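PDB 4XFK: putative branched chain amino acid ABC transporter, periplasmic amino acid-binding protein, which probably captures leucine, isoleucine, valine, threonine or alanine in the periplasm as the solute-binding component of an amino-acid ABC transport system. Local coordinates for residues I162-S167 / S222-L227; I258-I263 / T370-L375; T266-E271 / M278-D283. The protein carries 1 engineered substitution. All coordinates share one frame; numbering follows the deposited sequence.

Contact 1. Residues I162-S167 / S222-L227; sequences INQNYS and SNDLLL. With ACT (acetate ion), chain B.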
ATOM      1  N   ILE A 162      17.767   0.083  -6.178  1.00  9.10           N
ATOM      2  CA  ILE A 162      17.285   0.619  -7.449  1.00  8.72           C
ATOM      3  C   ILE A 162      15.824   1.044  -7.301  1.00  6.68           C
ATOM      4  O   ILE A 162      14.980   0.245  -6.912  1.00  8.14           O
ATOM      5  CB  ILE A 162      17.499  -0.373  -8.630  1.00  8.42           C
ATOM      6  CG1 ILE A 162      17.023   0.250  -9.948  1.00  9.86           C
ATOM      7  CG2 ILE A 162      16.832  -1.723  -8.356  1.00  9.66           C
ATOM      8  CD1 ILE A 162      17.486  -0.496 -11.184  1.00 12.30           C
ATOM      9  N   ASN A 163      15.536   2.312  -7.585  1.00  7.68           N
ATOM     10  CA  ASN A 163      14.199   2.861  -7.381  1.00  7.96           C
ATOM     11  C   ASN A 163      13.823   3.907  -8.407  1.00  8.34           C
ATOM     12  O   ASN A 163      14.672   4.412  -9.142  1.00  8.21           O
ATOM     13  CB  ASN A 163      14.046   3.445  -5.969  1.00  7.60           C
ATOM     14  CG  ASN A 163      14.228   2.402  -4.887  1.00  8.79           C
ATOM     15  OD1 ASN A 163      13.319   1.627  -4.607  1.00  9.88           O
ATOM     16  ND2 ASN A 163      15.408   2.368  -4.286  1.00  9.82           N
ATOM     17  N   GLN A 164      12.527   4.204  -8.443  1.00  7.99           N
ATOM     18  CA  GLN A 164      11.940   5.200  -9.324  1.00  7.14           C
ATOM     19  C   GLN A 164      12.185   6.610  -8.797  1.00  7.47           C
ATOM     20  O   GLN A 164      12.067   6.866  -7.597  1.00  7.63           O
ATOM     21  CB  GLN A 164      10.435   4.949  -9.428  1.00  7.81           C
ATOM     22  CG  GLN A 164      10.072   3.588 -10.030  1.00  7.55           C
ATOM     23  CD  GLN A 164       8.680   3.131  -9.654  1.00  8.51           C
ATOM     24  OE1 GLN A 164       7.869   2.769 -10.519  1.00 11.37           O
ATOM     25  NE2 GLN A 164       8.401   3.122  -8.365  1.00  6.92           N
ATOM     26  N   ASN A 165      12.501   7.533  -9.701  1.00  8.77           N
ATOM     27  CA  ASN A 165      12.812   8.892  -9.286  1.00  9.43           C
ATOM     28  C   ASN A 165      11.554   9.747  -9.092  1.00  9.11           C
ATOM     29  O   ASN A 165      11.237  10.618  -9.912  1.00 10.36           O
ATOM     30  CB  ASN A 165      13.792   9.553 -10.259  1.00 10.60           C
ATOM     31  CG  ASN A 165      14.628  10.627  -9.591  1.00 11.33           C
ATOM     32  OD1 ASN A 165      14.208  11.223  -8.595  1.00 11.97           O
ATOM     33  ND2 ASN A 165      15.820  10.876 -10.128  1.00 13.31           N
ATOM     34  N   TYR A 166      10.839   9.460  -8.008  1.00  8.70           N
ATOM     35  CA  TYR A 166       9.775  10.320  -7.485  1.00  8.54           C
ATOM     36  C   TYR A 166       9.729  10.101  -5.979  1.00  8.34           C
ATOM     37  O   TYR A 166      10.533   9.327  -5.449  1.00  8.47           O
ATOM     38  CB  TYR A 166       8.412  10.080  -8.159  1.00  7.92           C
ATOM     39  CG  TYR A 166       7.654   8.811  -7.815  1.00  7.78           C
ATOM     40  CD1 TYR A 166       8.116   7.560  -8.212  1.00  7.37           C
ATOM     41  CD2 TYR A 166       6.430   8.876  -7.147  1.00  7.84           C
ATOM     42  CE1 TYR A 166       7.395   6.405  -7.934  1.00  6.99           C
ATOM     43  CE2 TYR A 166       5.705   7.733  -6.860  1.00  7.49           C
ATOM     44  CZ  TYR A 166       6.190   6.497  -7.255  1.00  7.12           C
ATOM     45  OH  TYR A 166       5.476   5.348  -6.989  1.00  7.17           O
ATOM     46  N   SER A 167       8.809  10.771  -5.286  1.00  8.61           N
ATOM     47  CA  SER A 167       8.816  10.786  -3.819  1.00  8.75           C
ATOM     48  C   SER A 167       8.961   9.388  -3.218  1.00  7.38           C
ATOM     49  O   SER A 167       9.791   9.170  -2.333  1.00  8.57           O
ATOM     50  CB  SER A 167       7.577  11.490  -3.258  1.00  9.87           C
ATOM     51  OG  SER A 167       6.405  10.817  -3.659  1.00 10.42           O
ATOM     52  N   SER A 222       4.577  -1.967 -11.171  1.00  7.40           N
ATOM     53  CA  SER A 222       4.150  -1.894 -12.569  1.00  8.44           C
ATOM     54  C   SER A 222       5.308  -2.339 -13.475  1.00  9.20           C
ATOM     55  O   SER A 222       6.095  -3.217 -13.105  1.00  8.92           O
ATOM     56  CB  SER A 222       3.653  -0.478 -12.918  1.00 10.56           C
ATOM     57  OG  SER A 222       3.050  -0.435 -14.203  1.00 13.04           O
ATOM     58  N   ASN A 223       5.424  -1.741 -14.655  1.00  9.41           N
ATOM     59  CA  ASN A 223       6.475  -2.127 -15.594  1.00 10.32           C
ATOM     60  C   ASN A 223       7.890  -1.987 -15.042  1.00  9.75           C
ATOM     61  O   ASN A 223       8.781  -2.746 -15.419  1.00  8.83           O
ATOM     62  CB  ASN A 223       6.328  -1.332 -16.891  1.00 12.04           C
ATOM     63  CG  ASN A 223       4.978  -1.517 -17.510  1.00 18.53           C
ATOM     64  OD1 ASN A 223       4.232  -0.556 -17.720  1.00 24.38           O
ATOM     65  ND2 ASN A 223       4.632  -2.766 -17.778  1.00 17.28           N
ATOM     66  N   ASP A 224       8.093  -1.035 -14.137  1.00  8.57           N
ATOM     67  CA  ASP A 224       9.413  -0.800 -13.570  1.00  8.53           C
ATOM     68  C   ASP A 224       9.892  -1.963 -12.707  1.00  7.83           C
ATOM     69  O   ASP A 224      11.089  -2.070 -12.447  1.00  8.59           O
ATOM     70  CB  ASP A 224       9.438   0.495 -12.771  1.00  8.87           C
ATOM     71  CG  ASP A 224       9.430   1.723 -13.654  1.00  9.20           C
ATOM     72  OD1 ASP A 224       9.718   1.607 -14.867  1.00 10.42           O
ATOM     73  OD2 ASP A 224       9.158   2.813 -13.126  1.00  9.83           O
ATOM     74  N   LEU A 225       8.973  -2.807 -12.225  1.00  8.64           N
ATOM     75  CA  LEU A 225       9.385  -4.079 -11.629  1.00  7.26           C
ATOM     76  C   LEU A 225       9.209  -5.251 -12.605  1.00  7.75           C
ATOM     77  O   LEU A 225      10.094  -6.083 -12.714  1.00  9.07           O
ATOM     78  CB  LEU A 225       8.710  -4.359 -10.278  1.00  7.53           C
ATOM     79  CG  LEU A 225       9.257  -5.568  -9.502  1.00  8.87           C
ATOM     80  CD1 LEU A 225      10.779  -5.497  -9.348  1.00  9.91           C
ATOM     81  CD2 LEU A 225       8.600  -5.664  -8.138  1.00  8.95           C
ATOM     82  N   LEU A 226       8.092  -5.299 -13.332  1.00  8.87           N
ATOM     83  CA  LEU A 226       7.846  -6.388 -14.281  1.00  9.55           C
ATOM     84  C   LEU A 226       8.986  -6.547 -15.290  1.00  8.20           C
ATOM     85  O   LEU A 226       9.475  -7.659 -15.523  1.00  9.25           O
ATOM     86  CB  LEU A 226       6.517  -6.168 -15.018  1.00 12.33           C
ATOM     87  CG  LEU A 226       5.226  -6.262 -14.195  1.00 15.81           C
ATOM     88  CD1 LEU A 226       4.050  -5.606 -14.919  1.00 16.76           C
ATOM     89  CD2 LEU A 226       4.902  -7.712 -13.875  1.00 16.11           C
ATOM     90  N   LEU A 227       9.413  -5.438 -15.886  1.00  9.06           N
ATOM     91  CA  LEU A 227      10.433  -5.499 -16.930  1.00 10.27           C
ATOM     92  C   LEU A 227      11.832  -5.621 -16.341  1.00  9.89           C
ATOM     93  O   LEU A 227      12.739  -6.153 -16.981  1.00 12.00           O
ATOM     94  CB  LEU A 227      10.341  -4.294 -17.866  1.00 10.93           C
ATOM     95  CG  LEU A 227       9.033  -4.169 -18.650  1.00 12.16           C
ATOM     96  CD1 LEU A 227       9.077  -2.951 -19.561  1.00 13.19           C
ATOM     97  CD2 LEU A 227       8.719  -5.458 -19.430  1.00 13.54           C
TER
HETATM   98  C   ACT B 500       3.504   4.777  -4.294  1.00  8.13           C
HETATM   99  O   ACT B 500       3.675   5.694  -5.131  1.00  7.53           O
HETATM  100  OXT ACT B 500       2.998   5.108  -3.197  1.00  8.42           O
HETATM  101  CH3 ACT B 500       3.886   3.365  -4.607  1.00  8.58           C
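A single pair of buried polar side chains, Gln-164 and Asp-224, makes up the whole meeting of these segments, which bury just 85 Å² between them. The setting is the Rossmann-like α/β lobe of a periplasmic binding protein: Gln-164 ends strand 158-164, and Asp-224 sits in the first turn of helix 223-235, which follows the adjacent parallel strand 215-218. The extended glutamine lies across the carboxylate, with CG of Gln-164 3.3 Å from OD2 of Asp-224, and its amide plane is turned 79° from the carboxylate. With CG of Asp-224 anti to the carbonyl carbon (chi1 -74°), the acid reaches back from the helix toward the strand end. OD2 of Asp-224 also accepts the backbone N-H of Asn-196, so a main-chain donor from a further loop fixes the carboxylate beside the glutamine. The start of helix 223-235 would probably also steady the negative charge of Asp-224.

Beyond Gln-164 the chain makes an inverse gamma turn centred on Asn-165, closed by Tyr-166 N to Gln-164 O at 2.9 Å. Tyr-166 takes the N-cap position of helix 167-184, and its chi1 of 73° puts the ring edge at Gln-164 CB and the hydroxyl at an acetate, probably from the crystallisation liquor. That ion, held also by Ser-88 OG and Glu-118 N of the other lobe, may mimic the carboxylate of an amino acid in the interlobe cleft. The Tyr-166 hydroxyl receives a bond from Trp-221 NE1 and donates to acetate O, 2.6 Å from OH.

Contact 2. Residues I258-I263 / T370-L375; sequences IAEGHI and TEYGFL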
ATOM      1  N   ILE A 258      14.702 -17.684 -12.673  1.00 11.36           N
ATOM      2  CA  ILE A 258      15.315 -17.160 -11.445  1.00 10.96           C
ATOM      3  C   ILE A 258      14.291 -16.862 -10.351  1.00 11.72           C
ATOM      4  O   ILE A 258      14.590 -16.147  -9.395  1.00 12.89           O
ATOM      5  CB  ILE A 258      16.176 -15.888 -11.690  1.00 12.02           C
ATOM      6  CG1 ILE A 258      15.310 -14.696 -12.116  1.00 12.63           C
ATOM      7  CG2 ILE A 258      17.274 -16.166 -12.709  1.00 11.71           C
ATOM      8  CD1 ILE A 258      16.030 -13.356 -12.013  1.00 13.25           C
ATOM      9  N   ALA A 259      13.099 -17.437 -10.477  1.00 11.22           N
ATOM     10  CA  ALA A 259      12.001 -17.113  -9.561  1.00 11.68           C
ATOM     11  C   ALA A 259      12.297 -17.392  -8.081  1.00 10.71           C
ATOM     12  O   ALA A 259      11.925 -16.599  -7.210  1.00 12.49           O
ATOM     13  CB  ALA A 259      10.731 -17.836  -9.988  1.00 12.77           C
ATOM     14  N   GLU A 260      12.938 -18.522  -7.790  1.00 11.94           N
ATOM     15  CA  GLU A 260      13.131 -18.947  -6.407  1.00 13.12           C
ATOM     16  C   GLU A 260      13.899 -17.916  -5.578  1.00 11.59           C
ATOM     17  O   GLU A 260      14.921 -17.395  -6.013  1.00 12.32           O
ATOM     18  CB  GLU A 260      13.856 -20.300  -6.364  1.00 14.87           C
ATOM     19  CG  GLU A 260      14.036 -20.885  -4.960  1.00 18.11           C
ATOM     20  CD  GLU A 260      14.851 -22.172  -4.943  1.00 23.60           C
ATOM     21  OE1 GLU A 260      15.324 -22.608  -6.015  1.00 26.40           O
ATOM     22  OE2 GLU A 260      15.030 -22.750  -3.850  1.00 26.56           O
ATOM     23  N   GLY A 261      13.386 -17.607  -4.393  1.00 10.67           N
ATOM     24  CA  GLY A 261      14.190 -16.936  -3.390  1.00 10.61           C
ATOM     25  C   GLY A 261      14.094 -15.426  -3.294  1.00  9.81           C
ATOM     26  O   GLY A 261      14.715 -14.827  -2.419  1.00 11.08           O
ATOM     27  N   HIS A 262      13.348 -14.793  -4.195  1.00  8.83           N
ATOM     28  CA  HIS A 262      13.100 -13.357  -4.068  1.00  8.15           C
ATOM     29  C   HIS A 262      12.138 -13.096  -2.922  1.00  7.76           C
ATOM     30  O   HIS A 262      11.388 -13.989  -2.513  1.00  8.64           O
ATOM     31  CB  HIS A 262      12.602 -12.769  -5.384  1.00  9.03           C
ATOM     32  CG  HIS A 262      13.556 -12.984  -6.509  1.00  9.66           C
ATOM     33  ND1 HIS A 262      14.655 -12.178  -6.714  1.00 10.07           N
ATOM     34  CD2 HIS A 262      13.606 -13.946  -7.461  1.00 10.55           C
ATOM     35  CE1 HIS A 262      15.335 -12.626  -7.756  1.00 11.79           C
ATOM     36  NE2 HIS A 262      14.724 -13.700  -8.221  1.00 11.94           N
ATOM     37  N   ILE A 263      12.170 -11.873  -2.403  1.00  7.81           N
ATOM     38  CA  ILE A 263      11.543 -11.563  -1.128  1.00  7.64           C
ATOM     39  C   ILE A 263      10.620 -10.351  -1.222  1.00  6.56           C
ATOM     40  O   ILE A 263      10.892  -9.395  -1.956  1.00  7.38           O
ATOM     41  CB  ILE A 263      12.636 -11.265  -0.053  1.00  8.59           C
ATOM     42  CG1 ILE A 263      13.723 -12.351  -0.032  1.00  9.67           C
ATOM     43  CG2 ILE A 263      12.034 -11.099   1.341  1.00  9.04           C
ATOM     44  CD1 ILE A 263      13.222 -13.716   0.411  1.00 10.23           C
ATOM     45  N   THR A 370       2.426 -20.298 -12.104  1.00 13.92           N
ATOM     46  CA  THR A 370       3.706 -20.995 -12.044  1.00 14.38           C
ATOM     47  C   THR A 370       3.710 -22.039 -10.931  1.00 13.55           C
ATOM     48  O   THR A 370       2.716 -22.228 -10.230  1.00 14.17           O
ATOM     49  CB  THR A 370       4.882 -20.018 -11.802  1.00 13.63           C
ATOM     50  OG1 THR A 370       4.913 -19.615 -10.423  1.00 12.59           O
ATOM     51  CG2 THR A 370       4.761 -18.788 -12.697  1.00 15.07           C
ATOM     52  N   GLU A 371       4.846 -22.710 -10.768  1.00 12.44           N
ATOM     53  CA  GLU A 371       5.033 -23.657  -9.679  1.00 12.31           C
ATOM     54  C   GLU A 371       5.379 -22.952  -8.370  1.00 12.47           C
ATOM     55  O   GLU A 371       5.469 -23.599  -7.322  1.00 11.87           O
ATOM     56  CB  GLU A 371       6.146 -24.637 -10.035  1.00 13.46           C
ATOM     57  CG  GLU A 371       5.863 -25.449 -11.283  1.00 15.75           C
ATOM     58  CD  GLU A 371       7.128 -25.964 -11.958  1.00 19.22           C
ATOM     59  OE1 GLU A 371       8.066 -25.168 -12.179  1.00 19.58           O
ATOM     60  OE2 GLU A 371       7.175 -27.169 -12.278  1.00 21.96           O
ATOM     61  N   TYR A 372       5.582 -21.635  -8.439  1.00 11.29           N
ATOM     62  CA  TYR A 372       6.026 -20.845  -7.295  1.00 10.98           C
ATOM     63  C   TYR A 372       4.932 -19.934  -6.759  1.00  9.95           C
ATOM     64  O   TYR A 372       4.107 -19.438  -7.513  1.00 11.84           O
ATOM     65  CB  TYR A 372       7.221 -19.972  -7.693  1.00 11.57           C
ATOM     66  CG  TYR A 372       8.469 -20.764  -8.024  1.00 11.96           C
ATOM     67  CD1 TYR A 372       8.695 -21.264  -9.306  1.00 13.73           C
ATOM     68  CD2 TYR A 372       9.421 -21.016  -7.049  1.00 14.67           C
ATOM     69  CE1 TYR A 372       9.834 -21.999  -9.601  1.00 15.01           C
ATOM     70  CE2 TYR A 372      10.562 -21.743  -7.332  1.00 15.39           C
ATOM     71  CZ  TYR A 372      10.766 -22.230  -8.606  1.00 15.29           C
ATOM     72  OH  TYR A 372      11.909 -22.954  -8.865  1.00 18.12           O
ATOM     73  N   GLY A 373       4.955 -19.688  -5.454  1.00  9.65           N
ATOM     74  CA  GLY A 373       4.147 -18.640  -4.864  1.00  9.26           C
ATOM     75  C   GLY A 373       4.893 -18.016  -3.708  1.00  8.29           C
ATOM     76  O   GLY A 373       6.060 -18.331  -3.456  1.00 10.03           O
ATOM     77  N   PHE A 374       4.206 -17.146  -2.982  1.00  8.71           N
ATOM     78  CA  PHE A 374       4.794 -16.467  -1.843  1.00  8.67           C
ATOM     79  C   PHE A 374       4.561 -17.254  -0.566  1.00  9.07           C
ATOM     80  O   PHE A 374       3.429 -17.521  -0.185  1.00  9.20           O
ATOM     81  CB  PHE A 374       4.259 -15.036  -1.773  1.00  9.01           C
ATOM     82  CG  PHE A 374       4.748 -14.188  -2.909  1.00  9.00           C
ATOM     83  CD1 PHE A 374       4.054 -14.133  -4.109  1.00  9.59           C
ATOM     84  CD2 PHE A 374       5.947 -13.493  -2.800  1.00  8.88           C
ATOM     85  CE1 PHE A 374       4.533 -13.374  -5.176  1.00 10.49           C
ATOM     86  CE2 PHE A 374       6.421 -12.734  -3.860  1.00  9.39           C
ATOM     87  CZ  PHE A 374       5.713 -12.677  -5.046  1.00  9.62           C
ATOM     88  N   LEU A 375       5.658 -17.643   0.077  1.00  8.77           N
ATOM     89  CA  LEU A 375       5.624 -18.450   1.289  1.00  9.25           C
ATOM     90  C   LEU A 375       6.079 -17.567   2.442  1.00  8.59           C
ATOM     91  O   LEU A 375       7.178 -17.015   2.399  1.00  9.94           O
ATOM     92  CB  LEU A 375       6.587 -19.629   1.144  1.00 10.74           C
ATOM     93  CG  LEU A 375       6.681 -20.583   2.337  1.00 12.26           C
ATOM     94  CD1 LEU A 375       5.481 -21.505   2.364  1.00 12.78           C
ATOM     95  CD2 LEU A 375       7.986 -21.386   2.296  1.00 12.34           C
TER
HETATM   96  O   HOH W   1      14.043 -20.519  -9.715  1.00 23.90           O
HETATM   97  O   HOH W   2      12.656 -24.436  -6.483  1.00 30.88           O
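Two waters grip the hydroxyl of Tyr-372 and tie it to Glu-260: one lies 2.9 Å from Tyr-372 OH and donates a weak bond to Glu-260 OE1, while the other, more weakly held by the phenol, accepts from Glu-260 N at 3.0 Å. No direct hydrogen bond joins the segments. Beneath this bridge the contact is apolar. Ala-259 CB stands over one face of the phenol ring, 4.2 Å from the centroid of Tyr-372 and 15° off the ring normal, a CH-pi contact shifted toward the rim. CB of Glu-260 approaches the ring obliquely, 3.7 Å from CE2 of Tyr-372. Because Glu-260 is fully extended, with CG anti to the backbone N (chi1 -176°), its carboxylate extends past the phenol to the water that the hydroxyl holds more tightly.

A type II beta turn from Ala-259 to His-262 presents Ala-259 and Glu-260, with Gly-261 taking the positive phi at its third position. In segment 370-375 an ST turn, Tyr-372 N to Thr-370 OG1 at 2.9 Å, shapes the backbone just before the tyrosine. Strand 350-360 of this lobe's mixed sheet bonds to both segments, through Val-359 to Gly-261 and His-262 and through Ser-360 to Gly-373, while Ile-252 of helix 251-255 packs on Tyr-372.

Contact 3. Residues T266-E271 / M278-D283; sequences TPFNPE and MAFAED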
ATOM      1  N   THR A 266       4.793  -7.653   3.098  1.00  6.32           N
ATOM      2  CA  THR A 266       3.457  -7.090   2.869  1.00  6.56           C
ATOM      3  C   THR A 266       2.575  -7.304   4.099  1.00  6.60           C
ATOM      4  O   THR A 266       2.950  -8.050   4.998  1.00  7.47           O
ATOM      5  CB  THR A 266       2.736  -7.742   1.663  1.00  7.35           C
ATOM      6  OG1 THR A 266       2.146  -8.969   2.090  1.00  7.48           O
ATOM      7  CG2 THR A 266       3.654  -7.959   0.476  1.00  7.66           C
ATOM      8  N   PRO A 267       1.396  -6.656   4.146  1.00  6.26           N
ATOM      9  CA  PRO A 267       0.519  -6.866   5.305  1.00  7.13           C
ATOM     10  C   PRO A 267      -0.211  -8.213   5.334  1.00  7.04           C
ATOM     11  O   PRO A 267      -1.033  -8.416   6.226  1.00  8.77           O
ATOM     12  CB  PRO A 267      -0.523  -5.743   5.162  1.00  9.11           C
ATOM     13  CG  PRO A 267       0.076  -4.748   4.235  1.00  8.87           C
ATOM     14  CD  PRO A 267       0.940  -5.528   3.309  1.00  8.10           C
ATOM     15  N   PHE A 268       0.068  -9.120   4.403  1.00  7.09           N
ATOM     16  CA  PHE A 268      -0.769 -10.312   4.286  1.00  8.41           C
ATOM     17  C   PHE A 268      -0.103 -11.466   3.538  1.00  7.66           C
ATOM     18  O   PHE A 268       0.676 -11.260   2.601  1.00  9.17           O
ATOM     19  CB  PHE A 268      -2.077  -9.942   3.573  1.00 10.28           C
ATOM     20  CG  PHE A 268      -2.959 -11.122   3.270  1.00 13.62           C
ATOM     21  CD1 PHE A 268      -3.705 -11.725   4.271  1.00 15.30           C
ATOM     22  CD2 PHE A 268      -3.034 -11.637   1.984  1.00 15.77           C
ATOM     23  CE1 PHE A 268      -4.521 -12.823   3.995  1.00 16.30           C
ATOM     24  CE2 PHE A 268      -3.847 -12.734   1.703  1.00 17.39           C
ATOM     25  CZ  PHE A 268      -4.583 -13.321   2.710  1.00 16.80           C
ATOM     26  N   ASN A 269      -0.434 -12.684   3.945  1.00  7.47           N
ATOM     27  CA  ASN A 269      -0.181 -13.848   3.120  1.00  8.48           C
ATOM     28  C   ASN A 269      -1.270 -14.856   3.474  1.00  9.48           C
ATOM     29  O   ASN A 269      -1.633 -14.971   4.638  1.00  8.98           O
ATOM     30  CB  ASN A 269       1.227 -14.406   3.386  1.00  9.17           C
ATOM     31  CG  ASN A 269       1.526 -15.649   2.583  1.00 10.12           C
ATOM     32  OD1 ASN A 269       1.033 -16.727   2.898  1.00 11.01           O
ATOM     33  ND2 ASN A 269       2.344 -15.511   1.544  1.00  9.53           N
ATOM     34  N   PRO A 270      -1.815 -15.570   2.478  1.00  9.77           N
ATOM     35  CA  PRO A 270      -2.900 -16.519   2.767  1.00 10.59           C
ATOM     36  C   PRO A 270      -2.586 -17.540   3.868  1.00 11.41           C
ATOM     37  O   PRO A 270      -3.515 -17.977   4.546  1.00 11.92           O
ATOM     38  CB  PRO A 270      -3.089 -17.250   1.436  1.00 12.36           C
ATOM     39  CG  PRO A 270      -2.649 -16.273   0.409  1.00 13.68           C
ATOM     40  CD  PRO A 270      -1.545 -15.461   1.033  1.00 11.10           C
ATOM     41  N   GLU A 271      -1.316 -17.921   4.024  1.00 10.75           N
ATOM     42  CA  GLU A 271      -0.913 -18.938   5.003  1.00 11.92           C
ATOM     43  C   GLU A 271      -0.295 -18.357   6.265  1.00 13.58           C
ATOM     44  O   GLU A 271       0.244 -19.105   7.082  1.00 16.32           O
ATOM     45  CB  GLU A 271       0.161 -19.858   4.429  1.00 16.68           C
ATOM     46  CG  GLU A 271      -0.128 -20.516   3.119  1.00 19.27           C
ATOM     47  CD  GLU A 271       1.060 -21.336   2.656  1.00 17.03           C
ATOM     48  OE1 GLU A 271       1.583 -21.058   1.560  1.00 15.15           O
ATOM     49  OE2 GLU A 271       1.483 -22.250   3.400  1.00 19.07           O
ATOM     50  N   MET A 278      -6.517 -17.761   5.377  1.00 10.06           N
ATOM     51  CA  MET A 278      -6.910 -18.562   4.228  1.00 11.89           C
ATOM     52  C   MET A 278      -8.385 -18.374   3.873  1.00 11.20           C
ATOM     53  O   MET A 278      -8.742 -18.332   2.691  1.00 10.99           O
ATOM     54  CB  MET A 278      -6.576 -20.041   4.431  1.00 11.88           C
ATOM     55  CG  MET A 278      -6.734 -20.851   3.157  1.00 13.05           C
ATOM     56  SD  MET A 278      -5.635 -20.335   1.819  1.00 14.49           S
ATOM     57  CE  MET A 278      -4.056 -20.850   2.505  1.00 16.05           C
ATOM     58  N   ALA A 279      -9.244 -18.243   4.883  1.00 10.50           N
ATOM     59  CA  ALA A 279     -10.664 -18.040   4.618  1.00 10.19           C
ATOM     60  C   ALA A 279     -10.893 -16.719   3.882  1.00 10.08           C
ATOM     61  O   ALA A 279     -11.732 -16.631   2.986  1.00 11.67           O
ATOM     62  CB  ALA A 279     -11.471 -18.082   5.914  1.00 12.77           C
ATOM     63  N   PHE A 280     -10.144 -15.693   4.263  1.00 10.26           N
ATOM     64  CA  PHE A 280     -10.215 -14.423   3.558  1.00 10.27           C
ATOM     65  C   PHE A 280      -9.767 -14.561   2.105  1.00 10.21           C
ATOM     66  O   PHE A 280     -10.421 -14.046   1.212  1.00 10.55           O
ATOM     67  CB  PHE A 280      -9.383 -13.358   4.262  1.00 10.97           C
ATOM     68  CG  PHE A 280      -9.178 -12.126   3.434  1.00 10.33           C
ATOM     69  CD1 PHE A 280     -10.261 -11.368   3.002  1.00 10.77           C
ATOM     70  CD2 PHE A 280      -7.910 -11.740   3.057  1.00 11.64           C
ATOM     71  CE1 PHE A 280     -10.071 -10.243   2.218  1.00 12.16           C
ATOM     72  CE2 PHE A 280      -7.710 -10.619   2.280  1.00 11.59           C
ATOM     73  CZ  PHE A 280      -8.795  -9.865   1.856  1.00 12.19           C
ATOM     74  N   ALA A 281      -8.657 -15.258   1.872  1.00 10.10           N
ATOM     75  CA  ALA A 281      -8.158 -15.450   0.512  1.00 10.57           C
ATOM     76  C   ALA A 281      -9.228 -16.106  -0.347  1.00  9.77           C
ATOM     77  O   ALA A 281      -9.487 -15.683  -1.471  1.00 10.33           O
ATOM     78  CB  ALA A 281      -6.884 -16.293   0.515  1.00 12.06           C
ATOM     79  N   GLU A 282      -9.867 -17.141   0.190  1.00 10.64           N
ATOM     80  CA  GLU A 282     -10.897 -17.852  -0.562  1.00 11.19           C
ATOM     81  C   GLU A 282     -12.139 -16.993  -0.817  1.00 10.64           C
ATOM     82  O   GLU A 282     -12.709 -17.029  -1.911  1.00 11.73           O
ATOM     83  CB  GLU A 282     -11.274 -19.151   0.150  1.00 12.25           C
ATOM     84  CG  GLU A 282     -10.162 -20.204   0.151  1.00 13.66           C
ATOM     85  CD  GLU A 282      -9.880 -20.761  -1.234  1.00 15.93           C
ATOM     86  OE1 GLU A 282     -10.825 -20.825  -2.038  1.00 19.75           O
ATOM     87  OE2 GLU A 282      -8.718 -21.131  -1.524  1.00 16.68           O
ATOM     88  N   ASP A 283     -12.568 -16.224   0.179  1.00 10.77           N
ATOM     89  CA  ASP A 283     -13.747 -15.388  -0.006  1.00 10.61           C
ATOM     90  C   ASP A 283     -13.472 -14.274  -1.012  1.00  9.37           C
ATOM     91  O   ASP A 283     -14.310 -13.972  -1.868  1.00 10.65           O
ATOM     92  CB  ASP A 283     -14.228 -14.789   1.314  1.00 11.92           C
ATOM     93  CG  ASP A 283     -15.546 -14.067   1.161  1.00 14.54           C
ATOM     94  OD1 ASP A 283     -16.574 -14.753   0.989  1.00 17.90           O
ATOM     95  OD2 ASP A 283     -15.559 -12.818   1.195  1.00 14.85           O
TER
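Phe-268 offers one face of its ring to the edge of Phe-280 in a T-shaped stack, the centroids of Phe-268 and Phe-280 lying 5.4 Å apart and the planes at 83°. CE2 of Phe-280 stands over the Phe-268 face near its rim, while CD2 of Phe-280 makes the closest approach, 3.7 Å from both CE1 and CZ of Phe-268. Both phenylalanines carry CG anti to the backbone N (chi1 174° and 168°), which sends the rings toward each other from loop and helix. Ala-281 CB meets the edge of the Phe-268 ring and also packs against Pro-270 CB at 4.0 Å.

The loop leaves strand 263-266 of the mixed sheet and leads into helix 274-288, consistent with one of the interlobe crossovers of the periplasmic binding protein fold; a salt bridge from Asp-283 to Lys-41 ties this helix to helix 26-44 of the first lobe. Met-278, bent at chi2 and chi3, curls its methyl back over Pro-270, with CE of Met-278 3.9 Å from CB of Pro-270. The same methyl touches CG of Glu-271, whose carboxylate turns elsewhere to accept from Arg-364 N. Asn-269 OD1 closes an Asx turn by accepting from Glu-271 N at 2.9 Å, the donor tilted from the carbonyl plane.

Along the chain, contact 1 closes before the others begin, whereas contact 3 is nested inside the long loop closed by contact 2. Contacts 1 and 2 both reach the mixed sheet, through strands 158-164 and 373-380, with centres 20 Å apart and without meeting. Contact 3 lies farther from contact 1, 26 Å between centres, but joins contact 2 directly: Asn-269 ND2 approaches Phe-374 O at 2.9 Å in a probable hydrogen bond. Contacts 1 and 2 thus belong to the lobe built on the mixed sheet, contact 1 at the cleft beside the acetate, while contact 3 lies where the chain probably crosses to the other lobe.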